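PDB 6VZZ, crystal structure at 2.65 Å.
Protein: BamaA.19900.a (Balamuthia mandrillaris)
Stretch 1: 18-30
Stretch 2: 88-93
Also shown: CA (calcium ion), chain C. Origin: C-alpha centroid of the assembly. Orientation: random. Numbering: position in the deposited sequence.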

ATOM      1  N   VAL A  18      15.295 -37.848   8.127  1.00 57.81           N
ATOM      2  CA  VAL A  18      16.008 -36.764   8.798  1.00 54.99           C
ATOM      3  C   VAL A  18      17.172 -37.312   9.613  1.00 55.81           C
ATOM      4  O   VAL A  18      18.292 -36.786   9.568  1.00 55.10           O
ATOM      5  CB  VAL A  18      15.032 -35.963   9.678  1.00 54.27           C
ATOM      6  CG1 VAL A  18      15.784 -35.004  10.589  1.00 51.04           C
ATOM      7  CG2 VAL A  18      14.041 -35.224   8.805  1.00 49.30           C
ATOM      8  N   THR A  19      16.924 -38.372  10.380  1.00 54.33           N
ATOM      9  CA  THR A  19      17.991 -38.984  11.164  1.00 55.87           C
ATOM     10  C   THR A  19      19.159 -39.407  10.280  1.00 57.51           C
ATOM     11  O   THR A  19      20.316 -39.076  10.565  1.00 57.39           O
ATOM     12  CB  THR A  19      17.444 -40.174  11.949  1.00 57.27           C
ATOM     13  OG1 THR A  19      16.765 -39.696  13.115  1.00 59.38           O
ATOM     14  CG2 THR A  19      18.559 -41.099  12.364  1.00 59.05           C
ATOM     15  N   GLN A  20      18.879 -40.131   9.189  1.00 57.19           N
ATOM     16  CA  GLN A  20      19.967 -40.561   8.311  1.00 56.50           C
ATOM     17  C   GLN A  20      20.690 -39.363   7.703  1.00 54.92           C
ATOM     18  O   GLN A  20      21.922 -39.371   7.584  1.00 57.63           O
ATOM     19  CB  GLN A  20      19.438 -41.498   7.220  1.00 52.80           C
ATOM     20  N   THR A  21      19.953 -38.304   7.357  1.00 53.05           N
ATOM     21  CA  THR A  21      20.568 -37.145   6.710  1.00 53.34           C
ATOM     22  C   THR A  21      21.516 -36.412   7.653  1.00 56.00           C
ATOM     23  O   THR A  21      22.632 -36.041   7.264  1.00 55.50           O
ATOM     24  CB  THR A  21      19.492 -36.192   6.188  1.00 52.13           C
ATOM     25  OG1 THR A  21      18.725 -36.850   5.174  1.00 57.43           O
ATOM     26  CG2 THR A  21      20.124 -34.947   5.593  1.00 49.12           C
ATOM     27  N   LEU A  22      21.089 -36.179   8.896  1.00 53.59           N
ATOM     28  CA  LEU A  22      21.945 -35.457   9.833  1.00 51.26           C
ATOM     29  C   LEU A  22      23.206 -36.246  10.168  1.00 53.12           C
ATOM     30  O   LEU A  22      24.238 -35.650  10.489  1.00 50.57           O
ATOM     31  CB  LEU A  22      21.165 -35.117  11.099  1.00 48.33           C
ATOM     32  CG  LEU A  22      19.950 -34.234  10.814  1.00 50.05           C
ATOM     33  CD1 LEU A  22      19.094 -34.073  12.051  1.00 45.82           C
ATOM     34  CD2 LEU A  22      20.395 -32.881  10.273  1.00 49.82           C
ATOM     35  N   LYS A  23      23.150 -37.581  10.100  1.00 53.94           N
ATOM     36  CA  LYS A  23      24.372 -38.362  10.278  1.00 52.60           C
ATOM     37  C   LYS A  23      25.356 -38.082   9.153  1.00 52.32           C
ATOM     38  O   LYS A  23      26.563 -37.967   9.390  1.00 54.74           O
ATOM     39  CB  LYS A  23      24.063 -39.858  10.352  1.00 54.16           C
ATOM     40  CG  LYS A  23      23.204 -40.278  11.537  1.00 57.80           C
ATOM     41  CD  LYS A  23      23.156 -41.799  11.690  1.00 59.71           C
ATOM     42  CE  LYS A  23      22.020 -42.218  12.618  1.00 61.33           C
ATOM     43  NZ  LYS A  23      22.266 -43.558  13.206  1.00 70.07           N
ATOM     44  N   GLN A  24      24.859 -37.953   7.920  1.00 51.90           N
ATOM     45  CA  GLN A  24      25.743 -37.623   6.808  1.00 52.93           C
ATOM     46  C   GLN A  24      26.334 -36.225   6.969  1.00 52.18           C
ATOM     47  O   GLN A  24      27.500 -35.995   6.633  1.00 55.45           O
ATOM     48  CB  GLN A  24      24.990 -37.745   5.479  1.00 57.75           C
ATOM     49  CG  GLN A  24      24.626 -39.181   5.068  1.00 61.13           C
ATOM     50  CD  GLN A  24      23.763 -39.248   3.804  1.00 69.53           C
ATOM     51  OE1 GLN A  24      22.765 -38.529   3.666  1.00 65.59           O
ATOM     52  NE2 GLN A  24      24.147 -40.121   2.876  1.00 76.36           N
ATOM     53  N   TRP A  25      25.552 -35.283   7.502  1.00 52.04           N
ATOM     54  CA  TRP A  25      26.008 -33.899   7.602  1.00 49.78           C
ATOM     55  C   TRP A  25      27.176 -33.750   8.565  1.00 53.08           C
ATOM     56  O   TRP A  25      28.136 -33.022   8.280  1.00 55.47           O
ATOM     57  CB  TRP A  25      24.860 -32.999   8.056  1.00 49.64           C
ATOM     58  CG  TRP A  25      23.931 -32.588   6.969  1.00 51.49           C
ATOM     59  CD1 TRP A  25      23.852 -33.113   5.711  1.00 50.42           C
ATOM     60  CD2 TRP A  25      22.952 -31.549   7.036  1.00 50.28           C
ATOM     61  NE1 TRP A  25      22.877 -32.467   4.990  1.00 50.87           N
ATOM     62  CE2 TRP A  25      22.305 -31.504   5.779  1.00 49.96           C
ATOM     63  CE3 TRP A  25      22.551 -30.655   8.036  1.00 45.18           C
ATOM     64  CZ2 TRP A  25      21.280 -30.601   5.496  1.00 46.84           C
ATOM     65  CZ3 TRP A  25      21.536 -29.758   7.755  1.00 45.50           C
ATOM     66  CH2 TRP A  25      20.912 -29.737   6.492  1.00 47.56           C
ATOM     67  N   ARG A  26      27.111 -34.425   9.714  1.00 51.34           N
ATOM     68  CA  ARG A  26      27.993 -34.114  10.829  1.00 49.62           C
ATOM     69  C   ARG A  26      29.429 -34.595  10.637  1.00 54.53           C
ATOM     70  O   ARG A  26      30.293 -34.210  11.434  1.00 52.37           O
ATOM     71  CB  ARG A  26      27.420 -34.707  12.106  1.00 47.44           C
ATOM     72  CG  ARG A  26      27.421 -36.210  12.122  1.00 46.87           C
ATOM     73  CD  ARG A  26      26.602 -36.697  13.274  1.00 47.35           C
ATOM     74  NE  ARG A  26      26.736 -38.126  13.494  1.00 51.06           N
ATOM     75  CZ  ARG A  26      25.806 -38.867  14.081  1.00 51.53           C
ATOM     76  NH1 ARG A  26      24.676 -38.299  14.483  1.00 48.98           N
ATOM     77  NH2 ARG A  26      26.004 -40.172  14.252  1.00 50.88           N
ATOM     78  N   VAL A  27      29.716 -35.423   9.624  1.00 51.30           N
ATOM     79  CA  VAL A  27      31.111 -35.781   9.375  1.00 53.65           C
ATOM     80  C   VAL A  27      31.922 -34.539   9.045  1.00 53.49           C
ATOM     81  O   VAL A  27      33.131 -34.489   9.305  1.00 57.16           O
ATOM     82  CB  VAL A  27      31.235 -36.838   8.255  1.00 54.74           C
ATOM     83  CG1 VAL A  27      30.551 -38.148   8.660  1.00 48.58           C
ATOM     84  CG2 VAL A  27      30.678 -36.296   6.937  1.00 55.80           C
ATOM     85  N   ALA A  28      31.278 -33.513   8.483  1.00 53.91           N
ATOM     86  CA  ALA A  28      31.977 -32.300   8.084  1.00 53.76           C
ATOM     87  C   ALA A  28      32.419 -31.453   9.269  1.00 55.38           C
ATOM     88  O   ALA A  28      33.216 -30.527   9.079  1.00 55.25           O
ATOM     89  CB  ALA A  28      31.089 -31.471   7.157  1.00 50.24           C
ATOM     90  N   ALA A  29      31.922 -31.734  10.477  1.00 53.81           N
ATOM     91  CA  ALA A  29      32.353 -30.978  11.648  1.00 50.69           C
ATOM     92  C   ALA A  29      33.832 -31.180  11.957  1.00 53.21           C
ATOM     93  O   ALA A  29      34.446 -30.308  12.579  1.00 54.51           O
ATOM     94  CB  ALA A  29      31.515 -31.361  12.866  1.00 47.99           C
ATOM     95  N   VAL A  30      34.426 -32.295  11.538  1.00 48.69           N
ATOM     96  CA  VAL A  30      35.842 -32.525  11.803  1.00 54.40           C
ATOM     97  C   VAL A  30      36.659 -32.262  10.546  1.00 57.45           C
ATOM     98  O   VAL A  30      37.769 -32.788  10.394  1.00 57.39           O
ATOM     99  CB  VAL A  30      36.089 -33.949  12.332  1.00 53.34           C
ATOM    100  CG1 VAL A  30      35.415 -34.121  13.681  1.00 50.87           C
ATOM    101  CG2 VAL A  30      35.587 -35.000  11.334  1.00 52.58           C
TER
HETATM  102 CA    CA C 402      26.355 -20.377  21.325  1.00 53.81          CA
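Stretch 2, residues 88-93: DLLGVE

Stretch 2 is the last turn of a helix, D88 to L90, followed by a turn at G91 and then an extended pair, V92 and E93, and it lies along one side of the helix that runs through T19, L22 and W25. The register of nearest CA atoms gives the direction: L22 CA to L89 CA is 6.4 Å, R26 CA to L90 CA 5.6 Å, and A29 CA to V92 CA 7.5 Å. Both chains therefore advance in the same sense, stretch 1 covering seven residues while stretch 2 covers three.

L89 covers the most surface. Its side chain (chi1 m, chi2 t) sets CD1 3.8 Å from L22 CD1, and the same L89 CD1 is 4.0 Å from T19 OG1. T19 and L22 are three residues apart, so one methyl meets neighbouring turns of the helix.

L90 comes next. Its CA-to-CB bond points sideways, yet the end of the side chain comes nearer: L90 CD2 is 3.5 Å from L22 O, 3.9 Å from L22 CB, 4.1 Å from R26 CB and 4.3 Å from W25 CB. A single methyl is thus packed among backbone and CB atoms, close to the helix surface.

R26 supplies the polar contact. With chi1 p and the rest of the chain extended, it donates from NH1 to L89 O at 2.7 Å, with an N-H...O angle of 157°. The acceptor lies at the guanidinium edge, near its plane, consistent with a well-directed hydrogen bond.

G91 then leaves helical geometry with phi 73°, a value that favours glycine. Beyond it, the CA-to-CB bond of V92 (phi/psi -86/133°) points toward stretch 1, and CG2 of V92 lies 4.0 Å from A29 CB. E93 is out of reach and instead binds calcium through OE1 (2.5 Å) and OE2 (2.6 Å).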

ATOM      1  N   ASP A  88      21.337 -33.730  19.747  1.00 46.89           N
ATOM      2  CA  ASP A  88      21.810 -35.091  19.962  1.00 46.39           C
ATOM      3  C   ASP A  88      22.283 -35.756  18.680  1.00 45.90           C
ATOM      4  O   ASP A  88      22.977 -36.771  18.752  1.00 47.13           O
ATOM      5  CB  ASP A  88      20.714 -35.943  20.594  1.00 47.99           C
ATOM      6  CG  ASP A  88      20.732 -35.890  22.094  1.00 55.95           C
ATOM      7  OD1 ASP A  88      21.840 -35.742  22.661  1.00 61.96           O
ATOM      8  OD2 ASP A  88      19.645 -36.006  22.707  1.00 61.06           O
ATOM      9  N   LEU A  89      21.909 -35.226  17.517  1.00 47.02           N
ATOM     10  CA  LEU A  89      22.325 -35.804  16.245  1.00 47.42           C
ATOM     11  C   LEU A  89      23.441 -35.030  15.565  1.00 44.74           C
ATOM     12  O   LEU A  89      24.203 -35.623  14.801  1.00 44.21           O
ATOM     13  CB  LEU A  89      21.134 -35.900  15.284  1.00 46.01           C
ATOM     14  CG  LEU A  89      20.012 -36.869  15.657  1.00 47.41           C
ATOM     15  CD1 LEU A  89      18.794 -36.634  14.774  1.00 50.87           C
ATOM     16  CD2 LEU A  89      20.481 -38.309  15.539  1.00 52.03           C
ATOM     17  N   LEU A  90      23.555 -33.727  15.806  1.00 45.54           N
ATOM     18  CA  LEU A  90      24.586 -32.919  15.170  1.00 43.51           C
ATOM     19  C   LEU A  90      25.684 -32.464  16.113  1.00 43.62           C
ATOM     20  O   LEU A  90      26.808 -32.234  15.660  1.00 44.15           O
ATOM     21  CB  LEU A  90      23.972 -31.678  14.520  1.00 42.17           C
ATOM     22  CG  LEU A  90      23.118 -31.858  13.275  1.00 42.64           C
ATOM     23  CD1 LEU A  90      22.715 -30.490  12.772  1.00 40.08           C
ATOM     24  CD2 LEU A  90      23.899 -32.609  12.227  1.00 45.03           C
ATOM     25  N   GLY A  91      25.395 -32.301  17.399  1.00 40.15           N
ATOM     26  CA  GLY A  91      26.395 -31.771  18.302  1.00 42.31           C
ATOM     27  C   GLY A  91      26.682 -30.285  18.140  1.00 43.82           C
ATOM     28  O   GLY A  91      26.679 -29.540  19.128  1.00 41.52           O
ATOM     29  N   VAL A  92      26.926 -29.834  16.907  1.00 41.80           N
ATOM     30  CA  VAL A  92      27.391 -28.474  16.646  1.00 42.20           C
ATOM     31  C   VAL A  92      26.204 -27.520  16.540  1.00 44.47           C
ATOM     32  O   VAL A  92      25.213 -27.812  15.858  1.00 41.54           O
ATOM     33  CB  VAL A  92      28.258 -28.432  15.377  1.00 41.94           C
ATOM     34  CG1 VAL A  92      28.665 -27.001  15.045  1.00 45.60           C
ATOM     35  CG2 VAL A  92      29.502 -29.273  15.576  1.00 41.40           C
ATOM     36  N   GLU A  93      26.312 -26.379  17.227  1.00 44.47           N
ATOM     37  CA  GLU A  93      25.302 -25.327  17.198  1.00 43.00           C
ATOM     38  C   GLU A  93      25.031 -24.826  15.784  1.00 42.30           C
ATOM     39  O   GLU A  93      25.892 -24.886  14.899  1.00 41.19           O
ATOM     40  CB  GLU A  93      25.757 -24.137  18.039  1.00 44.96           C
ATOM     41  CG  GLU A  93      25.302 -24.149  19.464  1.00 46.02           C
ATOM     42  CD  GLU A  93      25.858 -22.980  20.235  1.00 52.82           C
ATOM     43  OE1 GLU A  93      26.740 -22.259  19.690  1.00 49.78           O
ATOM     44  OE2 GLU A  93      25.405 -22.783  21.388  1.00 57.19           O
TER
HETATM   45  O   HOH W   1      24.917 -21.152  23.022  1.00 49.71           O